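Local coordinates for glycosyltransferase Gtf1 (Streptococcus pneumoniae, PDB 4PQG), which belongs to the glycosyltransferases of the two-domain GT-B fold, carries an added extended beta-sheet domain, and is modelled with uridine-5'-diphosphate and 2-acetamido-2-deoxy-beta-D-glucopyranose, at residues Ala33-Phe36 and Arg37-Leu41; Ile71-Tyr74 and Asn75-Asp79; Ala211-Ser215 and Leu216-Lys220; Trp345-Lys348 and Ala349-Ala353; Ile450-Ser453 and Ser454-Glu458. All coordinates share one frame; numbering follows the deposited sequence.

Contact 1 (Ala33-Phe36 and Arg37-Leu41); sequences AGVF and RKLNL
Phe-36 and Arg-37, neighbours in sequence, reach in different directions from the last turn of helix 24-38. The carbonyl of Phe-36 takes the N-H of Leu-41 in a nearly straight bond, 2.8 Å from Leu-41 N to Phe-36 O with 170° at the hydrogen. The Phe-36 ring meets Leu-41 obliquely and more loosely, Phe-36 CD1 to Leu-41 CD1 at 4.3 Å, and has Trp-501 of helix 494-508 edge-to-face. Arg-37 folds back over the preceding turn: a bend at chi3 (-58°) brings one guanidinium face over Ala-33 O and Gly-34 CA, both toward its rim, with Arg-37 NH2 3.6 Å from Gly-34 CA. Gly-34 offers only its CA and backbone here. NH1 of Arg-37 is hydrogen-bonded to Gln-69, whose NE2 also reaches Ala-33 O. The helix ends in a Schellman motif, made by the Leu-41 N to Phe-36 O bond and by Asn-40 N to Arg-37 O (3.0 Å), with Asn-40 at positive phi as C-prime; it closes the helix of the beta-alpha-beta unit of strands 10-15 and 42-47. Val-35 and Leu-39 lie alongside each other, Val-35 CG1 3.8 Å from Leu-39 CD1, and both touch Trp-501. Between their backbones, Leu-39 N donates to Val-35 O at 2.9 Å.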
loop_
_atom_site.group_PDB
_atom_site.type_symbol
_atom_site.label_atom_id
_atom_site.label_comp_id
_atom_site.label_asym_id
_atom_site.label_seq_id
_atom_site.Cartn_x
_atom_site.Cartn_y
_atom_site.Cartn_z
ATOM N N ALA A 33 5.615 8.096 8.066
ATOM C CA ALA A 33 6.372 7.532 9.176
ATOM C C ALA A 33 7.798 8.059 9.215
ATOM O O ALA A 33 8.336 8.308 10.299
ATOM C CB ALA A 33 6.377 6.010 9.102
ATOM N N GLY A 34 8.413 8.205 8.037
ATOM C CA GLY A 34 9.749 8.797 7.917
ATOM C C GLY A 34 9.786 10.228 8.408
ATOM O O GLY A 34 10.762 10.655 9.028
ATOM N N VAL A 35 8.720 10.969 8.129
ATOM C CA VAL A 35 8.582 12.353 8.582
ATOM C C VAL A 35 8.415 12.425 10.103
ATOM O O VAL A 35 9.061 13.242 10.770
ATOM C CB VAL A 35 7.380 13.064 7.926
ATOM C CG1 VAL A 35 7.077 14.372 8.648
ATOM C CG2 VAL A 35 7.636 13.314 6.443
ATOM N N PHE A 36 7.544 11.580 10.647
ATOM C CA PHE A 36 7.304 11.569 12.084
ATOM C C PHE A 36 8.552 11.185 12.876
ATOM O O PHE A 36 8.792 11.751 13.942
ATOM C CB PHE A 36 6.106 10.696 12.441
ATOM C CG PHE A 36 4.794 11.226 11.920
ATOM C CD1 PHE A 36 4.624 12.583 11.658
ATOM C CD2 PHE A 36 3.720 10.369 11.718
ATOM C CE1 PHE A 36 3.420 13.075 11.198
ATOM C CE2 PHE A 36 2.502 10.856 11.269
ATOM C CZ PHE A 36 2.347 12.211 11.005
ATOM N N ARG A 37 9.340 10.250 12.349
ATOM C CA ARG A 37 10.610 9.879 12.962
ATOM C C ARG A 37 11.564 11.071 13.013
ATOM O O ARG A 37 12.182 11.343 14.053
ATOM C CB ARG A 37 11.272 8.712 12.225
ATOM C CG ARG A 37 10.596 7.373 12.456
ATOM C CD ARG A 37 11.468 6.200 12.031
ATOM N NE ARG A 37 11.857 6.250 10.624
ATOM C CZ ARG A 37 11.211 5.657 9.618
ATOM N NH1 ARG A 37 10.113 4.936 9.827
ATOM N NH2 ARG A 37 11.678 5.795 8.386
ATOM N N LYS A 38 11.666 11.782 11.894
ATOM C CA LYS A 38 12.548 12.938 11.792
ATOM C C LYS A 38 12.129 14.027 12.750
ATOM O O LYS A 38 12.979 14.665 13.366
ATOM C CB LYS A 38 12.551 13.491 10.368
ATOM C CG LYS A 38 13.547 12.828 9.439
ATOM C CD LYS A 38 13.294 13.275 8.002
ATOM C CE LYS A 38 14.448 12.934 7.079
ATOM N NZ LYS A 38 14.701 11.473 7.025
ATOM N N LEU A 39 10.819 14.246 12.866
ATOM C CA LEU A 39 10.290 15.248 13.770
ATOM C C LEU A 39 10.261 14.764 15.220
ATOM O O LEU A 39 9.658 15.411 16.080
ATOM C CB LEU A 39 8.895 15.696 13.324
ATOM C CG LEU A 39 8.777 16.504 12.033
ATOM C CD1 LEU A 39 7.311 16.663 11.664
ATOM C CD2 LEU A 39 9.467 17.867 12.140
ATOM N N ASN A 40 10.914 13.634 15.486
ATOM C CA ASN A 40 10.862 12.987 16.803
ATOM C C ASN A 40 9.470 12.988 17.423
ATOM O O ASN A 40 9.291 13.377 18.576
ATOM C CB ASN A 40 11.862 13.625 17.766
ATOM C CG ASN A 40 12.919 12.654 18.218
ATOM O OD1 ASN A 40 12.862 12.139 19.338
ATOM N ND2 ASN A 40 13.873 12.362 17.338
ATOM N N LEU A 41 8.481 12.569 16.642
ATOM C CA LEU A 41 7.100 12.564 17.102
ATOM C C LEU A 41 6.655 11.132 17.289
ATOM O O LEU A 41 7.042 10.254 16.515
ATOM C CB LEU A 41 6.179 13.276 16.109
ATOM C CG LEU A 41 6.360 14.785 15.932
ATOM C CD1 LEU A 41 5.359 15.308 14.914
ATOM C CD2 LEU A 41 6.227 15.542 17.251
#

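Contact 2 (Ile71-Tyr74 and Asn75-Asp79); sequences IWLY and NHFTD
Trp-72 O accepts two weak bonds, from Asn-75 N and from His-76 N, both at 3.1 Å. Residues 73-76 form a short, weakly bonded helical turn directly after strand 70-72, an outermost strand of the parallel sheet. The indole lies with one face toward Asn-75 N, and Trp-72 CE3 is 3.6 Å from Asn-75 CB. The Asn-75 amide plane is only 6° from that of the indole, while the two side chains cross at about a right angle; Asn-75 ND2 bonds to Ile-80 O. Farther along, Asn-75 O is gripped twice by Thr-78, through its backbone N and its hydroxyl, each at 2.9 Å; OG1 donates in the carbonyl plane, on a lone pair. Leu-73 and Phe-77 point the same way, side by side, against helix 205-215, with Leu-73 CD1 4.1 Å from Phe-77 CE2. One water accepts from Trp-72 N at 3.0 Å and donates to Asn-75 OD1 at 2.8 Å.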
loop_
_atom_site.group_PDB
_atom_site.type_symbol
_atom_site.label_atom_id
_atom_site.label_comp_id
_atom_site.label_asym_id
_atom_site.label_seq_id
_atom_site.Cartn_x
_atom_site.Cartn_y
_atom_site.Cartn_z
ATOM N N ILE A 71 1.083 -1.049 14.856
ATOM C CA ILE A 71 0.002 -1.716 15.601
ATOM C C ILE A 71 -0.831 -2.581 14.648
ATOM O O ILE A 71 -1.274 -2.109 13.592
ATOM C CB ILE A 71 -0.925 -0.711 16.316
ATOM C CG1 ILE A 71 -0.174 -0.049 17.481
ATOM C CG2 ILE A 71 -2.162 -1.430 16.855
ATOM C CD1 ILE A 71 -0.906 1.089 18.169
ATOM N N TRP A 72 -0.991 -3.853 14.999
ATOM C CA TRP A 72 -1.894 -4.744 14.294
ATOM C C TRP A 72 -3.052 -4.974 15.204
ATOM O O TRP A 72 -2.869 -5.366 16.364
ATOM C CB TRP A 72 -1.203 -6.054 13.902
ATOM C CG TRP A 72 -2.112 -7.039 13.179
ATOM C CD1 TRP A 72 -3.129 -6.759 12.261
ATOM C CD2 TRP A 72 -2.117 -8.500 13.308
ATOM N NE1 TRP A 72 -3.739 -7.911 11.835
ATOM C CE2 TRP A 72 -3.176 -8.990 12.418
ATOM C CE3 TRP A 72 -1.384 -9.415 14.050
ATOM C CZ2 TRP A 72 -3.459 -10.338 12.287
ATOM C CZ3 TRP A 72 -1.675 -10.775 13.901
ATOM C CH2 TRP A 72 -2.703 -11.220 13.056
ATOM N N LEU A 73 -4.254 -4.664 14.718
ATOM C CA LEU A 73 -5.474 -4.766 15.523
ATOM C C LEU A 73 -5.550 -6.044 16.390
ATOM O O LEU A 73 -5.811 -5.978 17.606
ATOM C CB LEU A 73 -6.713 -4.643 14.619
ATOM C CG LEU A 73 -8.096 -5.012 15.187
ATOM C CD1 LEU A 73 -8.540 -4.028 16.272
ATOM C CD2 LEU A 73 -9.143 -5.091 14.077
ATOM N N TYR A 74 -5.325 -7.202 15.775
ATOM C CA TYR A 74 -5.586 -8.491 16.447
ATOM C C TYR A 74 -4.526 -8.838 17.508
ATOM O O TYR A 74 -4.800 -9.522 18.483
ATOM C CB TYR A 74 -5.756 -9.606 15.401
ATOM C CG TYR A 74 -6.973 -9.370 14.526
ATOM C CD1 TYR A 74 -8.226 -9.848 14.912
ATOM C CD2 TYR A 74 -6.873 -8.636 13.326
ATOM C CE1 TYR A 74 -9.350 -9.629 14.128
ATOM C CE2 TYR A 74 -7.983 -8.406 12.531
ATOM C CZ TYR A 74 -9.221 -8.891 12.950
ATOM O OH TYR A 74 -10.346 -8.665 12.219
ATOM N N ASN A 75 -3.316 -8.341 17.296
ATOM C CA ASN A 75 -2.174 -8.522 18.209
ATOM C C ASN A 75 -2.226 -7.591 19.436
ATOM O O ASN A 75 -1.666 -7.910 20.501
ATOM C CB ASN A 75 -0.879 -8.246 17.408
ATOM C CG ASN A 75 0.347 -8.148 18.286
ATOM O OD1 ASN A 75 0.867 -7.059 18.513
ATOM N ND2 ASN A 75 0.791 -9.285 18.818
ATOM N N HIS A 76 -2.905 -6.454 19.272
ATOM C CA HIS A 76 -2.879 -5.332 20.219
ATOM C C HIS A 76 -3.399 -5.680 21.579
ATOM O O HIS A 76 -2.899 -5.166 22.585
ATOM C CB HIS A 76 -3.673 -4.147 19.672
ATOM C CG HIS A 76 -3.753 -2.970 20.617
ATOM N ND1 HIS A 76 -2.702 -2.169 20.867
ATOM C CD2 HIS A 76 -4.817 -2.471 21.367
ATOM C CE1 HIS A 76 -3.072 -1.205 21.739
ATOM N NE2 HIS A 76 -4.367 -1.391 22.038
ATOM N N PHE A 77 -4.393 -6.562 21.616
ATOM C CA PHE A 77 -4.981 -7.019 22.858
ATOM C C PHE A 77 -4.120 -8.050 23.590
ATOM O O PHE A 77 -4.504 -8.523 24.653
ATOM C CB PHE A 77 -6.370 -7.612 22.594
ATOM C CG PHE A 77 -7.336 -6.656 21.941
ATOM C CD1 PHE A 77 -8.111 -5.802 22.711
ATOM C CD2 PHE A 77 -7.494 -6.639 20.556
ATOM C CE1 PHE A 77 -9.025 -4.927 22.124
ATOM C CE2 PHE A 77 -8.401 -5.767 19.954
ATOM C CZ PHE A 77 -9.174 -4.911 20.741
ATOM N N THR A 78 -2.999 -8.454 23.005
ATOM C CA THR A 78 -2.131 -9.422 23.636
ATOM C C THR A 78 -0.830 -8.738 24.051
ATOM O O THR A 78 -0.601 -7.560 23.744
ATOM C CB THR A 78 -1.796 -10.628 22.710
ATOM O OG1 THR A 78 -0.742 -10.275 21.804
ATOM C CG2 THR A 78 -3.049 -11.117 21.926
ATOM N N ASP A 79 0.043 -9.484 24.711
ATOM C CA ASP A 79 1.338 -8.932 25.097
ATOM C C ASP A 79 2.476 -9.404 24.190
ATOM O O ASP A 79 3.643 -9.173 24.499
ATOM C CB ASP A 79 1.631 -9.248 26.569
ATOM C CG ASP A 79 1.931 -10.721 26.817
ATOM O OD1 ASP A 79 1.992 -11.553 25.878
ATOM O OD2 ASP A 79 2.112 -11.067 27.993
HETATM O O HOH W 1 -0.224 -4.527 17.797
#

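Contact 3 (Ala211-Ser215 and Leu216-Lys220); sequences AFMKS and LNLNK
The ring of Phe-212 meets Leu-216 obliquely, Phe-212 CZ 4.0 Å from Leu-216 CD2 and Phe-212 CE2 just as near to Leu-216 CD1, while the rings of His-76 and Phe-212 meet edge-to-face. A chi1 of 167° swings the Phe-212 ring forward along the chain, toward the leucine. Met-213 touches the same leucine from another direction: bent at chi2 and chi3, it brings SD 4.1 Å from Leu-216 CD1, and its CE goes on to touch Leu-218 CD1. These side chains mark the unwinding of helix 205-215 into the loop before strand 223-226, and Met-213, Leu-216 and Leu-218 face strand 10-15 of the parallel sheet. The bonding tightens here from i to i+4 toward i to i+3: Leu-216 N donates to Met-213 O at 3.0 Å from well above the carbonyl plane, with only a weak bond to Phe-212 O, and Asn-217 N, where phi turns positive, donates to Lys-214 O at 3.0 Å. Phe-212 O also receives Ser-215 OG at 2.8 Å, in plane on a lone pair; that hydroxyl is hydrogen-bonded to His-76 NE2 as well. A water donates to Met-213 O at 2.8 Å and accepts from Leu-218 N at 3.0 Å.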
loop_
_atom_site.group_PDB
_atom_site.type_symbol
_atom_site.label_atom_id
_atom_site.label_comp_id
_atom_site.label_asym_id
_atom_site.label_seq_id
_atom_site.Cartn_x
_atom_site.Cartn_y
_atom_site.Cartn_z
ATOM N N ALA A 211 -13.678 -1.367 20.862
ATOM C CA ALA A 211 -12.909 -1.762 22.042
ATOM C C ALA A 211 -11.441 -1.455 21.853
ATOM O O ALA A 211 -10.761 -0.986 22.775
ATOM C CB ALA A 211 -13.102 -3.251 22.324
ATOM N N PHE A 212 -10.940 -1.743 20.653
ATOM C CA PHE A 212 -9.593 -1.364 20.290
ATOM C C PHE A 212 -9.374 0.155 20.435
ATOM O O PHE A 212 -8.435 0.605 21.122
ATOM C CB PHE A 212 -9.273 -1.790 18.858
ATOM C CG PHE A 212 -8.011 -1.159 18.337
ATOM C CD1 PHE A 212 -6.769 -1.647 18.728
ATOM C CD2 PHE A 212 -8.069 -0.056 17.504
ATOM C CE1 PHE A 212 -5.598 -1.047 18.274
ATOM C CE2 PHE A 212 -6.905 0.556 17.046
ATOM C CZ PHE A 212 -5.666 0.055 17.437
ATOM N N MET A 213 -10.245 0.934 19.807
ATOM C CA MET A 213 -10.141 2.396 19.875
ATOM C C MET A 213 -10.126 2.910 21.320
ATOM O O MET A 213 -9.290 3.739 21.668
ATOM C CB MET A 213 -11.249 3.064 19.074
ATOM C CG MET A 213 -11.146 2.876 17.561
ATOM S SD MET A 213 -9.692 3.604 16.778
ATOM C CE MET A 213 -10.085 5.352 16.891
ATOM N N LYS A 214 -11.025 2.393 22.153
ATOM C CA LYS A 214 -11.124 2.808 23.562
ATOM C C LYS A 214 -9.853 2.435 24.309
ATOM O O LYS A 214 -9.375 3.206 25.143
ATOM C CB LYS A 214 -12.361 2.195 24.235
ATOM C CG LYS A 214 -13.657 2.763 23.691
ATOM C CD LYS A 214 -14.863 2.323 24.493
ATOM C CE LYS A 214 -16.115 3.009 23.975
ATOM N NZ LYS A 214 -16.207 4.432 24.403
ATOM N N SER A 215 -9.290 1.273 23.971
ATOM C CA SER A 215 -8.018 0.813 24.548
ATOM C C SER A 215 -6.824 1.731 24.255
ATOM O O SER A 215 -5.780 1.581 24.882
ATOM C CB SER A 215 -7.689 -0.641 24.135
ATOM O OG SER A 215 -6.826 -0.713 23.003
ATOM N N LEU A 216 -6.956 2.644 23.290
ATOM C CA LEU A 216 -5.883 3.618 23.020
ATOM C C LEU A 216 -5.829 4.733 24.060
ATOM O O LEU A 216 -4.799 5.400 24.195
ATOM C CB LEU A 216 -6.006 4.245 21.618
ATOM C CG LEU A 216 -5.997 3.253 20.450
ATOM C CD1 LEU A 216 -6.329 3.942 19.131
ATOM C CD2 LEU A 216 -4.668 2.517 20.371
ATOM N N ASN A 217 -6.939 4.942 24.763
ATOM C CA ASN A 217 -7.041 5.981 25.784
ATOM C C ASN A 217 -6.666 7.325 25.166
ATOM O O ASN A 217 -5.736 8.003 25.620
ATOM C CB ASN A 217 -6.175 5.634 27.009
ATOM C CG ASN A 217 -6.767 4.504 27.838
ATOM O OD1 ASN A 217 -7.984 4.382 27.951
ATOM N ND2 ASN A 217 -5.911 3.672 28.421
ATOM N N LEU A 218 -7.384 7.676 24.100
ATOM C CA LEU A 218 -7.082 8.876 23.317
ATOM C C LEU A 218 -7.219 10.147 24.160
ATOM O O LEU A 218 -8.207 10.305 24.875
ATOM C CB LEU A 218 -8.007 8.958 22.099
ATOM C CG LEU A 218 -7.776 7.921 20.999
ATOM C CD1 LEU A 218 -8.848 8.040 19.925
ATOM C CD2 LEU A 218 -6.382 8.069 20.415
ATOM N N ASN A 219 -6.222 11.028 24.072
ATOM C CA ASN A 219 -6.254 12.333 24.740
ATOM C C ASN A 219 -6.607 13.408 23.727
ATOM O O ASN A 219 -6.467 13.202 22.521
ATOM C CB ASN A 219 -4.887 12.689 25.354
ATOM C CG ASN A 219 -4.403 11.675 26.387
ATOM O OD1 ASN A 219 -3.254 11.224 26.331
ATOM N ND2 ASN A 219 -5.260 11.331 27.344
ATOM N N LYS A 220 -7.038 14.566 24.225
ATOM C CA LYS A 220 -7.371 15.700 23.383
ATOM C C LYS A 220 -6.181 16.133 22.511
ATOM O O LYS A 220 -6.381 16.606 21.404
ATOM C CB LYS A 220 -7.876 16.863 24.237
ATOM C CG LYS A 220 -8.744 17.860 23.491
ATOM C CD LYS A 220 -8.949 19.134 24.312
ATOM C CE LYS A 220 -9.234 20.343 23.425
ATOM N NZ LYS A 220 -8.084 20.659 22.520
HETATM O O HOH W 2 -9.711 6.107 23.156
#

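Contact 4 (Trp345-Lys348 and Ala349-Ala353); sequences WLVK and AVIEA
Four successive i to i+4 bonds carry the backbone across Lys-348 into Ala-349 without a break. Ala-349 N donates to Trp-345 O at 3.0 Å and Val-350 N to Leu-346 O at 2.9 Å. The bond from Ile-351 N to Val-347 O, also 2.9 Å, has 170° at the hydrogen. Glu-352 N to Lys-348 O is longer, at 3.2 Å. Beside the Ile-351 to Val-347 bond, the two side chains meet: chi1 of 171° sets Val-347 CG1 opposite the backbone N, 3.9 Å from Ile-351 CD1, and the two side chains cross obliquely. Ile-351 CG1 also lies 3.3 Å from Val-347 O. This is helix 343-353 of the beta-alpha-beta unit that links strands 330-334 and 361-365, in the half of the GT-B fold that carries the group 1 glycosyltransferase family. Val-347 and Ile-351 both touch Ile-377 of helix 371-380, and Val-347 and Val-350 pack on Phe-362 of strand 361-365. On the side facing helix 458-474, Ala-349 meets Tyr-465, and Ala-349 CB sits 3.4 Å from Trp-345 O. Lys-348 stretches away from the helix, extended beyond CG, to a salt bridge with Glu-458, whereas Glu-352 bends at chi2 toward Lys-355, its salt-bridge partner.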
loop_
_atom_site.group_PDB
_atom_site.type_symbol
_atom_site.label_atom_id
_atom_site.label_comp_id
_atom_site.label_asym_id
_atom_site.label_seq_id
_atom_site.Cartn_x
_atom_site.Cartn_y
_atom_site.Cartn_z
ATOM N N TRP A 345 -1.356 0.288 -23.027
ATOM C CA TRP A 345 -1.163 1.400 -23.952
ATOM C C TRP A 345 0.283 1.773 -24.093
ATOM O O TRP A 345 0.744 2.034 -25.214
ATOM C CB TRP A 345 -1.999 2.614 -23.552
ATOM C CG TRP A 345 -3.492 2.375 -23.542
ATOM C CD1 TRP A 345 -4.191 1.317 -24.110
ATOM C CD2 TRP A 345 -4.531 3.241 -22.959
ATOM N NE1 TRP A 345 -5.538 1.454 -23.906
ATOM C CE2 TRP A 345 -5.813 2.578 -23.224
ATOM C CE3 TRP A 345 -4.523 4.436 -22.247
ATOM C CZ2 TRP A 345 -7.022 3.110 -22.800
ATOM C CZ3 TRP A 345 -5.747 4.963 -21.810
ATOM C CH2 TRP A 345 -6.970 4.314 -22.089
ATOM N N LEU A 346 1.030 1.793 -22.982
ATOM C CA LEU A 346 2.462 2.093 -23.044
ATOM C C LEU A 346 3.251 1.036 -23.807
ATOM O O LEU A 346 4.156 1.373 -24.593
ATOM C CB LEU A 346 3.076 2.251 -21.641
ATOM C CG LEU A 346 2.539 3.408 -20.797
ATOM C CD1 LEU A 346 3.240 3.404 -19.444
ATOM C CD2 LEU A 346 2.754 4.732 -21.525
ATOM N N VAL A 347 2.937 -0.235 -23.560
ATOM C CA VAL A 347 3.635 -1.317 -24.240
ATOM C C VAL A 347 3.453 -1.186 -25.765
ATOM O O VAL A 347 4.445 -1.197 -26.511
ATOM C CB VAL A 347 3.211 -2.721 -23.722
ATOM C CG1 VAL A 347 3.779 -3.827 -24.600
ATOM C CG2 VAL A 347 3.680 -2.928 -22.287
ATOM N N LYS A 348 2.206 -1.032 -26.216
ATOM C CA LYS A 348 1.907 -0.816 -27.652
ATOM C C LYS A 348 2.574 0.431 -28.262
ATOM O O LYS A 348 3.013 0.417 -29.423
ATOM C CB LYS A 348 0.399 -0.797 -27.892
ATOM C CG LYS A 348 -0.274 -2.092 -27.455
ATOM C CD LYS A 348 -1.679 -2.230 -28.011
ATOM C CE LYS A 348 -2.232 -3.617 -27.729
ATOM N NZ LYS A 348 -3.500 -3.817 -28.485
ATOM N N ALA A 349 2.660 1.501 -27.472
ATOM C CA ALA A 349 3.356 2.713 -27.880
ATOM C C ALA A 349 4.850 2.456 -28.061
ATOM O O ALA A 349 5.452 2.914 -29.051
ATOM C CB ALA A 349 3.123 3.827 -26.872
ATOM N N VAL A 350 5.437 1.717 -27.121
ATOM C CA VAL A 350 6.861 1.391 -27.168
ATOM C C VAL A 350 7.181 0.476 -28.356
ATOM O O VAL A 350 8.164 0.713 -29.049
ATOM C CB VAL A 350 7.393 0.837 -25.821
ATOM C CG1 VAL A 350 8.841 0.369 -25.933
ATOM C CG2 VAL A 350 7.291 1.914 -24.752
ATOM N N ILE A 351 6.346 -0.535 -28.598
ATOM C CA ILE A 351 6.465 -1.388 -29.795
ATOM C C ILE A 351 6.512 -0.550 -31.078
ATOM O O ILE A 351 7.316 -0.820 -31.973
ATOM C CB ILE A 351 5.324 -2.437 -29.884
ATOM C CG1 ILE A 351 5.439 -3.444 -28.737
ATOM C CG2 ILE A 351 5.321 -3.165 -31.238
ATOM C CD1 ILE A 351 4.144 -4.197 -28.483
ATOM N N GLU A 352 5.664 0.470 -31.137
ATOM C CA GLU A 352 5.547 1.341 -32.295
ATOM C C GLU A 352 6.770 2.252 -32.431
ATOM O O GLU A 352 7.360 2.343 -33.513
ATOM C CB GLU A 352 4.243 2.143 -32.203
ATOM C CG GLU A 352 3.931 3.058 -33.375
ATOM C CD GLU A 352 3.536 2.316 -34.650
ATOM O OE1 GLU A 352 3.120 1.134 -34.580
ATOM O OE2 GLU A 352 3.638 2.941 -35.729
ATOM N N ALA A 353 7.162 2.899 -31.335
ATOM C CA ALA A 353 8.319 3.791 -31.340
ATOM C C ALA A 353 9.599 3.039 -31.687
ATOM O O ALA A 353 10.518 3.603 -32.293
ATOM C CB ALA A 353 8.461 4.507 -30.004
#

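Contact 5 (Ile450-Ser453 and Ser454-Glu458); sequences IPSS and SDHVE
His-456 leaves its backbone with CB 4.1 Å from Ser-453 O, and with CG anti to its own carbonyl carbon (chi1 -64°) the imidazole is carried back beneath that oxygen. Ser-453 O then stands over the centre of one ring face of His-456, 3.0 Å above the plane, so that all five ring atoms lie within 3.4 Å of it: CG at 3.3 Å, CD2 at 3.0 Å, and ND1, CE1 and NE2 in the same range. The oxygen lies over the face, so neither ring nitrogen points at it in a hydrogen-bonding direction. Farthest out, His-456 NE2 also comes within 4.0 Å of Ser-452 OG, a loose approach. The same carbonyl closes the type I beta turn from Ser-453 to His-456, with His-456 N donating to Ser-453 O at 3.3 Å from above the carbonyl plane. Within the same turn, Ser-453 OG donates to Asp-455 OD1 at 3.0 Å, coming from above the carboxylate plane. The turn is largely exposed and lies in the loop between strand 447-450, an outermost strand of the six-stranded parallel sheet, and helix 458-474, for which Val-457 is the N-cap residue. Ser-452 touches Phe-431 of strand 428-431, His-456 reaches Thr-410, and Ile-450 packs on Ala-464 and Tyr-465 of the helix.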
loop_
_atom_site.group_PDB
_atom_site.type_symbol
_atom_site.label_atom_id
_atom_site.label_comp_id
_atom_site.label_asym_id
_atom_site.label_seq_id
_atom_site.Cartn_x
_atom_site.Cartn_y
_atom_site.Cartn_z
ATOM N N ILE A 450 0.225 14.679 -22.837
ATOM C CA ILE A 450 -0.540 14.237 -23.994
ATOM C C ILE A 450 -2.031 14.435 -23.739
ATOM O O ILE A 450 -2.546 13.948 -22.736
ATOM C CB ILE A 450 -0.203 12.771 -24.336
ATOM C CG1 ILE A 450 1.293 12.677 -24.678
ATOM C CG2 ILE A 450 -1.112 12.239 -25.450
ATOM C CD1 ILE A 450 1.801 11.302 -25.045
ATOM N N PRO A 451 -2.730 15.159 -24.644
ATOM C CA PRO A 451 -4.169 15.366 -24.484
ATOM C C PRO A 451 -4.845 14.023 -24.323
ATOM O O PRO A 451 -4.461 13.068 -24.981
ATOM C CB PRO A 451 -4.592 15.998 -25.820
ATOM C CG PRO A 451 -3.347 16.602 -26.366
ATOM C CD PRO A 451 -2.230 15.716 -25.910
ATOM N N SER A 452 -5.815 13.947 -23.423
ATOM C CA SER A 452 -6.546 12.716 -23.184
ATOM C C SER A 452 -7.969 12.923 -23.668
ATOM O O SER A 452 -8.491 14.038 -23.624
ATOM C CB SER A 452 -6.547 12.375 -21.690
ATOM O OG SER A 452 -7.066 11.071 -21.442
ATOM N N SER A 453 -8.594 11.851 -24.133
ATOM C CA SER A 453 -10.003 11.911 -24.526
ATOM C C SER A 453 -10.805 10.821 -23.816
ATOM O O SER A 453 -10.271 9.755 -23.498
ATOM C CB SER A 453 -10.139 11.791 -26.042
ATOM O OG SER A 453 -11.490 11.906 -26.436
ATOM N N SER A 454 -12.085 11.088 -23.569
ATOM C CA SER A 454 -12.935 10.126 -22.869
ATOM C C SER A 454 -13.224 8.862 -23.693
ATOM O O SER A 454 -13.462 7.796 -23.118
ATOM C CB SER A 454 -14.233 10.782 -22.385
ATOM O OG SER A 454 -14.997 11.276 -23.470
ATOM N N ASP A 455 -13.180 8.958 -25.023
ATOM C CA ASP A 455 -13.425 7.765 -25.845
ATOM C C ASP A 455 -12.225 6.803 -25.913
ATOM O O ASP A 455 -12.379 5.643 -26.305
ATOM C CB ASP A 455 -13.981 8.112 -27.237
ATOM C CG ASP A 455 -13.144 9.131 -27.972
ATOM O OD1 ASP A 455 -11.918 9.241 -27.704
ATOM O OD2 ASP A 455 -13.725 9.832 -28.830
ATOM N N HIS A 456 -11.046 7.292 -25.521
ATOM C CA HIS A 456 -9.843 6.470 -25.327
ATOM C C HIS A 456 -9.554 5.530 -26.473
ATOM O O HIS A 456 -9.431 4.322 -26.266
ATOM C CB HIS A 456 -9.922 5.690 -24.007
ATOM C CG HIS A 456 -9.950 6.569 -22.779
ATOM N ND1 HIS A 456 -11.057 6.743 -22.039
ATOM C CD2 HIS A 456 -8.956 7.348 -22.188
ATOM C CE1 HIS A 456 -10.790 7.584 -21.024
ATOM N NE2 HIS A 456 -9.504 7.953 -21.117
ATOM N N VAL A 457 -9.451 6.071 -27.690
ATOM C CA VAL A 457 -9.156 5.257 -28.881
ATOM C C VAL A 457 -7.714 4.742 -28.811
ATOM O O VAL A 457 -6.763 5.520 -28.868
ATOM C CB VAL A 457 -9.374 6.046 -30.200
ATOM C CG1 VAL A 457 -9.173 5.141 -31.413
ATOM C CG2 VAL A 457 -10.754 6.695 -30.224
ATOM N N GLU A 458 -7.568 3.428 -28.688
ATOM C CA GLU A 458 -6.264 2.789 -28.522
ATOM C C GLU A 458 -5.243 3.120 -29.625
ATOM O O GLU A 458 -4.096 3.456 -29.324
ATOM C CB GLU A 458 -6.425 1.279 -28.370
ATOM C CG GLU A 458 -5.144 0.571 -27.970
ATOM C CD GLU A 458 -5.224 -0.934 -28.133
ATOM O OE1 GLU A 458 -5.240 -1.419 -29.288
ATOM O OE2 GLU A 458 -5.255 -1.638 -27.105
#

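From the N terminus the five local contacts follow in series; none nests in or crosses another. Contact 1 closes the end of helix 24-38 before strand 42-47, and contact 2 turns the chain out of strand 70-72. Contact 3, after the ten-stranded antiparallel sheet, finishes helix 205-215 and touches contact 2: His-76 NE2 lies 2.7 Å from Ser-215 OG, a probable hydrogen bond, and Phe-212 packs against Leu-73 and Phe-77. The last two flank the other parallel sheet, on the opposite side of the chain's centre from contacts 2 and 3. Contact 4 lies within helix 343-353; contact 5, the loop before helix 458-474, meets it where Trp-345 packs on His-456.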